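Local coordinates for protein actinorhodin polyketide putative beta-ketoacyl synthase 2 (Streptomyces coelicolor A3, PDB 1TQY) that probably acts as the chain length factor that partners a ketosynthase in assembling the polyketide backbone of the antibiotic actinorhodin, at residues B[78-81]-B[82-86]; B[87-90]-B[91-94]; B[281-284]-B[285-289]. All coordinates share one frame; numbering follows the deposited sequence.

Contact 1 of 3, residues B[78-81]-B[82-86]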
loop_
_atom_site.group_PDB
_atom_site.type_symbol
_atom_site.label_atom_id
_atom_site.label_comp_id
_atom_site.label_asym_id
_atom_site.label_seq_id
_atom_site.Cartn_x
_atom_site.Cartn_y
_atom_site.Cartn_z
ATOM N N PRO B 78 17.871 1.633 4.965
ATOM C CA PRO B 78 18.029 0.836 6.184
ATOM C C PRO B 78 16.817 -0.056 6.442
ATOM O O PRO B 78 16.963 -1.226 6.820
ATOM C CB PRO B 78 18.195 1.888 7.268
ATOM C CG PRO B 78 18.965 2.942 6.568
ATOM C CD PRO B 78 18.302 3.021 5.191
ATOM N N SER B 79 15.625 0.493 6.245
ATOM C CA SER B 79 14.400 -0.285 6.466
ATOM C C SER B 79 14.360 -1.554 5.604
ATOM O O SER B 79 14.003 -2.626 6.088
ATOM C CB SER B 79 13.156 0.560 6.160
ATOM O OG SER B 79 13.120 0.918 4.792
ATOM N N THR B 80 14.723 -1.435 4.332
ATOM C CA THR B 80 14.683 -2.597 3.449
ATOM C C THR B 80 15.696 -3.688 3.818
ATOM O O THR B 80 15.419 -4.891 3.706
ATOM C CB THR B 80 14.875 -2.167 1.992
ATOM O OG1 THR B 80 13.833 -1.249 1.638
ATOM C CG2 THR B 80 14.820 -3.378 1.061
ATOM N N ARG B 81 16.868 -3.268 4.280
ATOM C CA ARG B 81 17.901 -4.224 4.666
ATOM C C ARG B 81 17.442 -5.037 5.864
ATOM O O ARG B 81 17.703 -6.241 5.965
ATOM C CB ARG B 81 19.200 -3.493 4.990
ATOM C CG ARG B 81 19.734 -2.725 3.807
ATOM C CD ARG B 81 20.902 -1.895 4.238
ATOM N NE ARG B 81 21.527 -1.152 3.148
ATOM C CZ ARG B 81 22.584 -0.368 3.325
ATOM N NH1 ARG B 81 23.110 -0.240 4.542
ATOM N NH2 ARG B 81 23.113 0.280 2.300
ATOM N N LEU B 82 16.750 -4.367 6.778
ATOM C CA LEU B 82 16.224 -5.030 7.958
ATOM C C LEU B 82 15.128 -6.019 7.546
ATOM O O LEU B 82 15.084 -7.142 8.044
ATOM C CB LEU B 82 15.677 -3.984 8.936
ATOM C CG LEU B 82 16.777 -3.153 9.598
ATOM C CD1 LEU B 82 16.218 -1.842 10.125
ATOM C CD2 LEU B 82 17.411 -3.958 10.698
ATOM N N ALA B 83 14.268 -5.602 6.621
ATOM C CA ALA B 83 13.181 -6.442 6.132
ATOM C C ALA B 83 13.706 -7.681 5.409
ATOM O O ALA B 83 13.149 -8.763 5.552
ATOM C CB ALA B 83 12.283 -5.634 5.191
ATOM N N LEU B 84 14.763 -7.516 4.619
ATOM C CA LEU B 84 15.340 -8.643 3.892
ATOM C C LEU B 84 15.983 -9.607 4.891
ATOM O O LEU B 84 15.900 -10.817 4.726
ATOM C CB LEU B 84 16.397 -8.159 2.884
ATOM C CG LEU B 84 15.927 -7.405 1.626
ATOM C CD1 LEU B 84 17.114 -6.742 0.938
ATOM C CD2 LEU B 84 15.238 -8.380 0.674
ATOM N N THR B 85 16.608 -9.067 5.931
ATOM C CA THR B 85 17.255 -9.904 6.927
ATOM C C THR B 85 16.194 -10.681 7.674
ATOM O O THR B 85 16.323 -11.888 7.908
ATOM C CB THR B 85 18.040 -9.058 7.924
ATOM O OG1 THR B 85 18.998 -8.267 7.216
ATOM C CG2 THR B 85 18.743 -9.936 8.938
ATOM N N ALA B 86 15.138 -9.965 8.040
ATOM C CA ALA B 86 14.007 -10.546 8.746
ATOM C C ALA B 86 13.386 -11.633 7.876
ATOM O O ALA B 86 13.179 -12.756 8.335
ATOM C CB ALA B 86 12.976 -9.461 9.045
#
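T85 turns its hydroxyl back onto the helix: OG1 gives a hydrogen bond to R81 O at 2.7 Å. What allows this is a first torsion of -57°, which sets OG1 beside its own backbone N, with CG2 anti to that N. R81 O is gripped twice, because T85 N also donates to it at 3.0 Å, and the two donors come at the carbonyl from opposite faces of its plane.

On the neighbouring side of the helix, T80 and L84 run side by side in the same direction, with T80 CG2 meeting L84 CD1 at 4.1 Å. L84 leans its CG on T80 O at 3.3 Å, beside the N-H that bonds to that same carbonyl. L82 does the same to P78 O, with CG and CD1 each 3.4 Å from it. R81 stretches back toward the start of the helix, where NH2 bonds to L73 O and NE to T76 OG1.

These residues form the first two turns of helix 78-93. T80 and L84 face helix 147-156, N148 taking up T80 OG1, while L82 and A83 rest on V195 of strand 189-196; R81 and T85 pack against helix 64-67.

Contact 2 of 3, residues B[87-90]-B[91-94]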
loop_
_atom_site.group_PDB
_atom_site.type_symbol
_atom_site.label_atom_id
_atom_site.label_comp_id
_atom_site.label_asym_id
_atom_site.label_seq_id
_atom_site.Cartn_x
_atom_site.Cartn_y
_atom_site.Cartn_z
ATOM N N ALA B 87 13.105 -11.298 6.620
ATOM C CA ALA B 87 12.494 -12.251 5.703
ATOM C C ALA B 87 13.312 -13.532 5.565
ATOM O O ALA B 87 12.766 -14.629 5.642
ATOM C CB ALA B 87 12.279 -11.605 4.336
ATOM N N ASP B 88 14.618 -13.397 5.368
ATOM C CA ASP B 88 15.465 -14.578 5.216
ATOM C C ASP B 88 15.387 -15.473 6.449
ATOM O O ASP B 88 15.184 -16.689 6.333
ATOM C CB ASP B 88 16.915 -14.166 4.950
ATOM C CG ASP B 88 17.834 -15.360 4.770
ATOM O OD1 ASP B 88 17.648 -16.119 3.791
ATOM O OD2 ASP B 88 18.745 -15.544 5.611
ATOM N N TRP B 89 15.541 -14.871 7.629
ATOM C CA TRP B 89 15.472 -15.605 8.900
ATOM C C TRP B 89 14.134 -16.317 9.094
ATOM O O TRP B 89 14.081 -17.420 9.647
ATOM C CB TRP B 89 15.708 -14.659 10.096
ATOM C CG TRP B 89 17.132 -14.219 10.247
ATOM C CD1 TRP B 89 18.229 -14.788 9.662
ATOM C CD2 TRP B 89 17.624 -13.135 11.054
ATOM N NE1 TRP B 89 19.370 -14.123 10.049
ATOM C CE2 TRP B 89 19.030 -13.107 10.902
ATOM C CE3 TRP B 89 17.013 -12.187 11.886
ATOM C CZ2 TRP B 89 19.839 -12.166 11.555
ATOM C CZ3 TRP B 89 17.817 -11.246 12.539
ATOM C CH2 TRP B 89 19.218 -11.246 12.368
ATOM N N ALA B 90 13.056 -15.683 8.642
ATOM C CA ALA B 90 11.722 -16.261 8.773
ATOM C C ALA B 90 11.581 -17.512 7.897
ATOM O O ALA B 90 11.022 -18.522 8.330
ATOM C CB ALA B 90 10.667 -15.225 8.393
ATOM N N LEU B 91 12.091 -17.434 6.667
ATOM C CA LEU B 91 12.031 -18.559 5.741
ATOM C C LEU B 91 12.841 -19.755 6.234
ATOM O O LEU B 91 12.431 -20.905 6.051
ATOM C CB LEU B 91 12.514 -18.151 4.349
ATOM C CG LEU B 91 11.513 -17.375 3.479
ATOM C CD1 LEU B 91 12.191 -16.897 2.194
ATOM C CD2 LEU B 91 10.329 -18.286 3.147
ATOM N N GLN B 92 13.991 -19.518 6.854
ATOM C CA GLN B 92 14.749 -20.663 7.339
ATOM C C GLN B 92 14.253 -21.146 8.699
ATOM O O GLN B 92 14.491 -22.290 9.077
ATOM C CB GLN B 92 16.251 -20.364 7.368
ATOM C CG GLN B 92 16.676 -19.230 8.236
ATOM C CD GLN B 92 18.139 -18.851 8.002
ATOM O OE1 GLN B 92 18.977 -18.940 8.911
ATOM N NE2 GLN B 92 18.451 -18.429 6.779
ATOM N N ASP B 93 13.541 -20.284 9.423
ATOM C CA ASP B 93 12.991 -20.667 10.724
ATOM C C ASP B 93 11.887 -21.692 10.446
ATOM O O ASP B 93 11.659 -22.626 11.222
ATOM C CB ASP B 93 12.384 -19.448 11.429
ATOM C CG ASP B 93 11.759 -19.793 12.775
ATOM O OD1 ASP B 93 10.746 -19.152 13.128
ATOM O OD2 ASP B 93 12.273 -20.684 13.491
ATOM N N ALA B 94 11.216 -21.501 9.318
ATOM C CA ALA B 94 10.139 -22.382 8.895
ATOM C C ALA B 94 10.675 -23.553 8.085
ATOM O O ALA B 94 9.909 -24.405 7.631
ATOM C CB ALA B 94 9.133 -21.603 8.054
#
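D88 and Q92, one turn apart, bring a carboxylate and an amide together at a steep angle, the two planes turned 75° against each other. D88 OD2 stands 3.1 Å from Q92 NE2, but the N-H does not aim at it, so this is polar proximity and not a hydrogen bond. Q92 gets there by placing CG between its backbone N and carbonyl carbon (chi1 60°), which lays CG against W89 O at 3.5 Å and sends the extended chain back over the preceding turn. W89 CB points away from the next turn, and Q92 OE1 approaches the indole obliquely, 4.3 Å from W89 CD1.

All this belongs to the last turns of helix 78-93 in the N-terminal half of a thiolase-type fold. Its apolar side, A87, A90 and L91, lies on I241 and V243 of strand 238-246, and L91 also reaches H156 of helix 147-156.

D93 presses CB onto W89 O at 3.2 Å, while its carboxylate turns away from residues 87-90, CG anti to the backbone N, and OD1 takes hydrogen bonds from Y259 OH and V16 N. D93 N bonds to W89 O at 2.9 Å and weakly to A90 O at 3.3 Å. A94 N closes the final turn on A90 O at 3.1 Å.

Contact 3 of 3, residues B[281-284]-B[285-289]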
loop_
_atom_site.group_PDB
_atom_site.type_symbol
_atom_site.label_atom_id
_atom_site.label_comp_id
_atom_site.label_asym_id
_atom_site.label_seq_id
_atom_site.Cartn_x
_atom_site.Cartn_y
_atom_site.Cartn_z
ATOM N N LEU B 281 -12.832 0.722 17.042
ATOM C CA LEU B 281 -11.954 -0.313 17.589
ATOM C C LEU B 281 -12.750 -1.486 18.158
ATOM O O LEU B 281 -12.397 -2.660 17.953
ATOM C CB LEU B 281 -11.040 0.268 18.680
ATOM C CG LEU B 281 -10.080 -0.694 19.408
ATOM C CD1 LEU B 281 -9.201 -1.389 18.377
ATOM C CD2 LEU B 281 -9.208 0.062 20.411
ATOM N N GLU B 282 -13.821 -1.177 18.883
ATOM C CA GLU B 282 -14.651 -2.227 19.468
ATOM C C GLU B 282 -15.188 -3.089 18.323
ATOM O O GLU B 282 -15.083 -4.311 18.358
ATOM C CB GLU B 282 -15.817 -1.623 20.267
ATOM C CG GLU B 282 -16.708 -2.663 20.957
ATOM C CD GLU B 282 -17.972 -2.053 21.561
ATOM O OE1 GLU B 282 -18.826 -2.821 22.057
ATOM O OE2 GLU B 282 -18.105 -0.810 21.539
ATOM N N ARG B 283 -15.742 -2.442 17.304
ATOM C CA ARG B 283 -16.280 -3.179 16.166
ATOM C C ARG B 283 -15.234 -4.106 15.527
ATOM O O ARG B 283 -15.531 -5.266 15.236
ATOM C CB ARG B 283 -16.853 -2.223 15.107
ATOM C CG ARG B 283 -17.431 -2.946 13.879
ATOM C CD ARG B 283 -18.330 -2.056 13.009
ATOM N NE ARG B 283 -17.596 -1.048 12.240
ATOM C CZ ARG B 283 -17.245 0.145 12.708
ATOM N NH1 ARG B 283 -17.566 0.489 13.950
ATOM N NH2 ARG B 283 -16.569 0.985 11.936
ATOM N N ALA B 284 -14.018 -3.603 15.314
ATOM C CA ALA B 284 -12.962 -4.420 14.718
ATOM C C ALA B 284 -12.731 -5.676 15.553
ATOM O O ALA B 284 -12.636 -6.785 15.022
ATOM C CB ALA B 284 -11.650 -3.613 14.610
ATOM N N ILE B 285 -12.645 -5.506 16.869
ATOM C CA ILE B 285 -12.431 -6.640 17.753
ATOM C C ILE B 285 -13.515 -7.701 17.587
ATOM O O ILE B 285 -13.219 -8.879 17.371
ATOM C CB ILE B 285 -12.419 -6.226 19.222
ATOM C CG1 ILE B 285 -11.228 -5.306 19.494
ATOM C CG2 ILE B 285 -12.368 -7.480 20.089
ATOM C CD1 ILE B 285 -11.299 -4.614 20.830
ATOM N N ARG B 286 -14.771 -7.283 17.681
ATOM C CA ARG B 286 -15.873 -8.232 17.553
ATOM C C ARG B 286 -15.927 -8.862 16.167
ATOM O O ARG B 286 -16.367 -10.003 16.013
ATOM C CB ARG B 286 -17.211 -7.558 17.845
ATOM C CG ARG B 286 -17.368 -7.069 19.249
ATOM C CD ARG B 286 -18.671 -6.301 19.407
ATOM N NE ARG B 286 -18.783 -5.793 20.765
ATOM C CZ ARG B 286 -19.079 -6.543 21.821
ATOM N NH1 ARG B 286 -19.313 -7.844 21.676
ATOM N NH2 ARG B 286 -19.107 -5.992 23.029
ATOM N N LEU B 287 -15.497 -8.115 15.158
ATOM C CA LEU B 287 -15.490 -8.636 13.797
ATOM C C LEU B 287 -14.428 -9.729 13.720
ATOM O O LEU B 287 -14.668 -10.810 13.187
ATOM C CB LEU B 287 -15.176 -7.522 12.796
ATOM C CG LEU B 287 -16.296 -7.053 11.863
ATOM C CD1 LEU B 287 -17.652 -7.211 12.514
ATOM C CD2 LEU B 287 -16.032 -5.611 11.447
ATOM N N ALA B 288 -13.256 -9.444 14.273
ATOM C CA ALA B 288 -12.168 -10.409 14.268
ATOM C C ALA B 288 -12.548 -11.673 15.040
ATOM O O ALA B 288 -12.217 -12.781 14.618
ATOM C CB ALA B 288 -10.893 -9.781 14.860
ATOM N N LEU B 289 -13.230 -11.520 16.171
ATOM C CA LEU B 289 -13.634 -12.684 16.966
ATOM C C LEU B 289 -14.631 -13.562 16.222
ATOM O O LEU B 289 -14.582 -14.787 16.337
ATOM C CB LEU B 289 -14.239 -12.236 18.297
ATOM C CG LEU B 289 -13.262 -11.692 19.337
ATOM C CD1 LEU B 289 -14.038 -11.255 20.572
ATOM C CD2 LEU B 289 -12.241 -12.765 19.703
#
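I285 lays its longer branch back along the helix, against the carbonyl and side chain of L281. CG1 comes to 3.3 Å from L281 O, and CD1 carries on to meet L281 CG at 4.3 Å. The first torsion, -65°, is what sends CG1 that way: it lies beside the backbone N, on the side of the preceding turn. The same carbonyl accepts the hydrogen bond from I285 N, so the aliphatic branch flanks a polar atom that is already paired. Beyond, L281 and I285 face helix 310-324 at A319 and V323.

A284 offers no more than a methyl group. Its carbonyl does the work across the contact, with A288 N donating to A284 O at 2.8 Å, nearly along the C=O axis. Both methyls face strands, A284 meeting T268 and N403, and A288 meeting A266 and A405.

E282, fully extended with CG anti to the backbone N, runs alongside R286, pointing the same way, and also touches R322 and V323 of helix 310-324. OE1 forms a salt bridge with R286 NE at 3.2 Å, and R286 NH2 adds a weaker bond to the same oxygen at 3.3 Å. NE meets OE1 on its anti side, 24° out of the carboxylate plane, while that oxygen sits at the edge of the guanidinium, near its plane. Both N-H groups converge on OE1, so one carboxylate oxygen carries the pair; the planes are 57° apart. R283, alongside L287, instead sends NH2 to the backbone of the other protein's chain.

A salt bridge between residues four apart on one side, with small and branched apolar residues on the other, is the pattern of an amphipathic helix. Here helix 281-292 covers strands 260-269 and 402-410 in the C-terminal half of the thiolase-type fold.

Each contact joins adjoining segments along a helix, contact 2 running one residue past its end, so none closes a long loop, and they follow in series without nesting or crossing. Contacts 1 and 2 run end to end along helix 78-93, their centres about 13 Å apart: the first takes the opening turns, near helix 64-67 and strand 189-196, and the second finishes the helix over strand 238-246. Helix 147-156 lies against both. Nearly two hundred residues later comes contact 3, on helix 281-292, about 31 Å from either of the others between centres, and on the opposite side of the chain's centre from contact 1. It joins strands 260-269 and 402-410 to helix 310-324.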